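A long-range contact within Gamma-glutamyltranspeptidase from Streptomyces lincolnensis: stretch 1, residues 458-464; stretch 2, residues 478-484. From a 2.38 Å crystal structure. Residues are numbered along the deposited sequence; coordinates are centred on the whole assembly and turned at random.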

ATOM      1  N   THR A 458       9.672 -22.917  19.750  1.00 26.53           N
ATOM      2  CA  THR A 458      10.318 -24.158  19.324  1.00 26.44           C
ATOM      3  C   THR A 458      11.724 -23.935  18.749  1.00 26.49           C
ATOM      4  O   THR A 458      12.152 -24.672  17.848  1.00 25.62           O
ATOM      5  CB  THR A 458       9.475 -24.855  18.245  1.00 26.37           C
ATOM      6  OG1 THR A 458       9.285 -23.964  17.139  1.00 26.30           O
ATOM      7  CG2 THR A 458       8.114 -25.297  18.806  1.00 26.75           C
ATOM      8  N   ARG A 459      12.450 -22.943  19.269  1.00 26.28           N
ATOM      9  CA  ARG A 459      13.716 -22.529  18.638  1.00 26.59           C
ATOM     10  C   ARG A 459      14.893 -23.448  18.957  1.00 26.76           C
ATOM     11  O   ARG A 459      15.836 -23.530  18.169  1.00 27.70           O
ATOM     12  CB  ARG A 459      14.065 -21.081  18.979  1.00 26.64           C
ATOM     13  CG  ARG A 459      15.079 -20.398  18.051  1.00 26.95           C
ATOM     14  CD  ARG A 459      14.613 -20.238  16.611  1.00 27.43           C
ATOM     15  NE  ARG A 459      13.350 -19.510  16.528  1.00 27.80           N
ATOM     16  CZ  ARG A 459      12.702 -19.206  15.410  1.00 28.57           C
ATOM     17  NH1 ARG A 459      13.180 -19.564  14.224  1.00 29.04           N
ATOM     18  NH2 ARG A 459      11.549 -18.547  15.483  1.00 29.73           N
ATOM     19  N   LEU A 460      14.831 -24.169  20.076  1.00 26.65           N
ATOM     20  CA  LEU A 460      15.864 -25.180  20.387  1.00 26.47           C
ATOM     21  C   LEU A 460      15.982 -26.274  19.328  1.00 25.81           C
ATOM     22  O   LEU A 460      16.973 -26.997  19.300  1.00 25.80           O
ATOM     23  CB  LEU A 460      15.648 -25.811  21.767  1.00 26.31           C
ATOM     24  CG  LEU A 460      15.629 -24.829  22.940  1.00 26.60           C
ATOM     25  CD1 LEU A 460      15.419 -25.551  24.258  1.00 27.11           C
ATOM     26  CD2 LEU A 460      16.917 -24.036  23.006  1.00 26.69           C
ATOM     27  N   GLN A 461      14.992 -26.378  18.445  1.00 26.07           N
ATOM     28  CA  GLN A 461      15.060 -27.305  17.318  1.00 27.61           C
ATOM     29  C   GLN A 461      16.267 -27.121  16.413  1.00 28.29           C
ATOM     30  O   GLN A 461      16.650 -28.045  15.706  1.00 28.92           O
ATOM     31  CB  GLN A 461      13.768 -27.270  16.499  1.00 27.56           C
ATOM     32  CG  GLN A 461      13.658 -26.173  15.461  1.00 28.14           C
ATOM     33  CD  GLN A 461      12.359 -26.278  14.702  1.00 28.37           C
ATOM     34  OE1 GLN A 461      12.246 -27.054  13.747  1.00 29.57           O
ATOM     35  NE2 GLN A 461      11.359 -25.518  15.132  1.00 27.51           N
ATOM     36  N   MET A 462      16.847 -25.924  16.437  1.00 29.83           N
ATOM     37  CA  MET A 462      17.975 -25.571  15.590  1.00 30.77           C
ATOM     38  C   MET A 462      19.349 -25.943  16.150  1.00 31.55           C
ATOM     39  O   MET A 462      20.339 -25.905  15.419  1.00 32.92           O
ATOM     40  CB  MET A 462      17.909 -24.074  15.297  1.00 31.32           C
ATOM     41  CG  MET A 462      16.544 -23.638  14.770  1.00 31.22           C
ATOM     42  SD  MET A 462      16.578 -22.082  13.874  1.00 30.09           S
ATOM     43  CE  MET A 462      14.987 -22.170  13.082  1.00 30.47           C
ATOM     44  N   THR A 463      19.408 -26.320  17.423  1.00 31.65           N
ATOM     45  CA  THR A 463      20.636 -26.828  18.033  1.00 30.41           C
ATOM     46  C   THR A 463      20.880 -28.270  17.609  1.00 30.63           C
ATOM     47  O   THR A 463      20.046 -28.894  16.952  1.00 29.19           O
ATOM     48  CB  THR A 463      20.540 -26.821  19.561  1.00 30.22           C
ATOM     49  OG1 THR A 463      19.451 -27.657  19.963  1.00 29.37           O
ATOM     50  CG2 THR A 463      20.322 -25.421  20.087  1.00 30.60           C
ATOM     51  N   TRP A 464      22.032 -28.790  18.011  1.00 31.56           N
ATOM     52  CA  TRP A 464      22.384 -30.183  17.776  1.00 32.26           C
ATOM     53  C   TRP A 464      22.477 -30.989  19.064  1.00 33.26           C
ATOM     54  O   TRP A 464      23.035 -30.514  20.061  1.00 31.94           O
ATOM     55  CB  TRP A 464      23.727 -30.251  17.077  1.00 32.07           C
ATOM     56  CG  TRP A 464      23.727 -29.728  15.686  1.00 30.75           C
ATOM     57  CD1 TRP A 464      24.451 -28.676  15.213  1.00 29.71           C
ATOM     58  CD2 TRP A 464      22.989 -30.248  14.574  1.00 30.03           C
ATOM     59  NE1 TRP A 464      24.218 -28.509  13.871  1.00 30.14           N
ATOM     60  CE2 TRP A 464      23.325 -29.459  13.448  1.00 29.40           C
ATOM     61  CE3 TRP A 464      22.089 -31.313  14.414  1.00 29.43           C
ATOM     62  CZ2 TRP A 464      22.785 -29.692  12.171  1.00 28.01           C
ATOM     63  CZ3 TRP A 464      21.553 -31.548  13.137  1.00 29.03           C
ATOM     64  CH2 TRP A 464      21.906 -30.733  12.036  1.00 28.33           C
ATOM     65  N   ARG A 478      21.943 -19.453  23.644  1.00 31.20           N
ATOM     66  CA  ARG A 478      20.954 -19.292  22.580  1.00 31.66           C
ATOM     67  C   ARG A 478      21.143 -20.365  21.541  1.00 30.76           C
ATOM     68  O   ARG A 478      22.271 -20.717  21.220  1.00 30.43           O
ATOM     69  CB  ARG A 478      21.075 -17.969  21.836  1.00 32.69           C
ATOM     70  CG  ARG A 478      20.875 -16.721  22.673  1.00 33.84           C
ATOM     71  CD  ARG A 478      22.217 -16.164  23.065  1.00 35.13           C
ATOM     72  NE  ARG A 478      22.336 -14.737  22.849  1.00 36.34           N
ATOM     73  CZ  ARG A 478      23.487 -14.089  22.660  1.00 36.73           C
ATOM     74  NH1 ARG A 478      23.467 -12.783  22.472  1.00 38.36           N
ATOM     75  NH2 ARG A 478      24.660 -14.718  22.636  1.00 36.35           N
ATOM     76  N   PRO A 479      20.039 -20.860  20.976  1.00 30.38           N
ATOM     77  CA  PRO A 479      20.226 -21.653  19.777  1.00 31.09           C
ATOM     78  C   PRO A 479      20.662 -20.754  18.623  1.00 32.30           C
ATOM     79  O   PRO A 479      20.474 -19.521  18.652  1.00 32.40           O
ATOM     80  CB  PRO A 479      18.831 -22.219  19.513  1.00 30.23           C
ATOM     81  CG  PRO A 479      17.909 -21.204  20.084  1.00 29.52           C
ATOM     82  CD  PRO A 479      18.616 -20.600  21.257  1.00 29.38           C
ATOM     83  N   ARG A 480      21.237 -21.383  17.614  1.00 32.35           N
ATOM     84  CA  ARG A 480      21.647 -20.679  16.421  1.00 32.86           C
ATOM     85  C   ARG A 480      20.407 -20.313  15.612  1.00 32.51           C
ATOM     86  O   ARG A 480      19.837 -21.153  14.918  1.00 35.44           O
ATOM     87  CB  ARG A 480      22.603 -21.545  15.618  1.00 33.96           C
ATOM     88  CG  ARG A 480      23.430 -20.779  14.617  1.00 35.30           C
ATOM     89  CD  ARG A 480      23.017 -21.149  13.220  1.00 37.37           C
ATOM     90  NE  ARG A 480      23.517 -22.467  12.843  1.00 39.28           N
ATOM     91  CZ  ARG A 480      22.905 -23.322  12.022  1.00 41.76           C
ATOM     92  NH1 ARG A 480      23.492 -24.485  11.757  1.00 43.03           N
ATOM     93  NH2 ARG A 480      21.710 -23.048  11.480  1.00 42.27           N
ATOM     94  N   THR A 481      20.003 -19.047  15.701  1.00 30.27           N
ATOM     95  CA  THR A 481      18.663 -18.612  15.266  1.00 27.92           C
ATOM     96  C   THR A 481      18.672 -18.056  13.837  1.00 27.52           C
ATOM     97  O   THR A 481      19.631 -17.378  13.437  1.00 26.63           O
ATOM     98  CB  THR A 481      18.057 -17.609  16.282  1.00 27.14           C
ATOM     99  OG1 THR A 481      16.671 -17.401  15.999  1.00 26.65           O
ATOM    100  CG2 THR A 481      18.781 -16.269  16.302  1.00 26.10           C
ATOM    101  N   THR A 482      17.621 -18.364  13.067  1.00 26.90           N
ATOM    102  CA  THR A 482      17.506 -17.884  11.672  1.00 26.89           C
ATOM    103  C   THR A 482      17.124 -16.399  11.549  1.00 27.10           C
ATOM    104  O   THR A 482      17.302 -15.797  10.491  1.00 25.88           O
ATOM    105  CB  THR A 482      16.504 -18.711  10.849  1.00 26.31           C
ATOM    106  OG1 THR A 482      15.295 -18.892  11.597  1.00 26.29           O
ATOM    107  CG2 THR A 482      17.106 -20.057  10.491  1.00 26.35           C
ATOM    108  N   LEU A 483      16.628 -15.827  12.644  1.00 26.90           N
ATOM    109  CA  LEU A 483      16.098 -14.468  12.681  1.00 26.75           C
ATOM    110  C   LEU A 483      17.219 -13.457  12.518  1.00 26.65           C
ATOM    111  O   LEU A 483      18.148 -13.421  13.323  1.00 27.25           O
ATOM    112  CB  LEU A 483      15.374 -14.232  14.007  1.00 27.34           C
ATOM    113  CG  LEU A 483      14.395 -15.343  14.437  1.00 27.46           C
ATOM    114  CD1 LEU A 483      13.601 -14.881  15.650  1.00 27.43           C
ATOM    115  CD2 LEU A 483      13.485 -15.817  13.298  1.00 27.60           C
ATOM    116  N   THR A 484      17.108 -12.619  11.490  1.00 25.69           N
ATOM    117  CA  THR A 484      18.219 -11.805  11.063  1.00 24.33           C
ATOM    118  C   THR A 484      17.796 -10.516  10.355  1.00 24.12           C
ATOM    119  O   THR A 484      17.821 -10.426   9.121  1.00 23.79           O
ATOM    120  CB  THR A 484      19.202 -12.627  10.202  1.00 24.03           C
ATOM    121  OG1 THR A 484      20.240 -11.767   9.735  1.00 23.06           O
ATOM    122  CG2 THR A 484      18.507 -13.325   9.020  1.00 23.81           C
TER

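The two stretches are held together by close packing alone: no hydrogen bond crosses between them, and a short 3-10 segment, chiefly through Arg 459 and Met 462, packs against an irregular length of chain, burying 425 Å² in all.

The turn sets the arrangement. In the 3-10 segment, Met 462 N donates to Arg 459 O at 3.1 Å, and just beyond it Thr 463 N donates to Leu 460 O, also at 3.1 Å. This tight winding brings Arg 459 and Met 462, three residues apart, to the same side, and both direct their CA-to-CB bonds toward the second stretch. The CA-to-CB bond of Gln 461 points away, and Gln 461 NE2 instead bonds back to Thr 458 O at 3.0 Å, bracing the start of the turn.

Pro 479 gives the largest area of any residue in the contact. Its ring suits the place because it is compact and nonpolar, and the residue carries no amide hydrogen that would need an acceptor. Pro 479 CB lies 3.5 Å from Arg 459 O, a carbonyl already engaged within the turn, and 3.6 Å from Thr 463 CG2. The ring also meets the methylene chain of Arg 459, Pro 479 CG to Arg 459 CG at 3.6 Å, while Pro 479 CG lies 4.2 Å from Leu 460 CD2, an apolar contact made although the CA-to-CB bond of Leu 460 points away. Thr 463 serves two needs: Thr 463 OG1 donates to Leu 460 O at 2.6 Å, leaving its methyl group to pack on the proline.

Arg 459 shows how a charged residue can serve as packing material. Its chi1 is t, with chi2 and chi3 both p, and the bent chain passes along the second stretch, with Arg 459 CD 3.6 Å from Thr 481 OG1. Leu 483 CD2 lies over one face of the guanidinium, 3.9 Å from Arg 459 NH1, where a flat group can accept a methyl without giving up its in-plane donors. Arg 459 NH1 comes within 3.4 Å of Thr 482 OG1, but the angle is too poor for a hydrogen bond. NE and NH2 are satisfied elsewhere in the structure.

Met 462 completes the contact with a long, unbranched side chain, m at chi1 and t at chi2 and chi3. Met 462 CB sits 3.5 Å from Arg 480 O, Met 462 SD 4.3 Å from Thr 481 CA, and Met 462 CE 3.6 Å from Thr 482 OG1, so one slender, nonpolar chain follows three successive residues. Arg 480 meets it most closely through that backbone oxygen; its own CA-to-CB bond runs sideways, and its NH1 is hydrogen-bonded elsewhere in the structure.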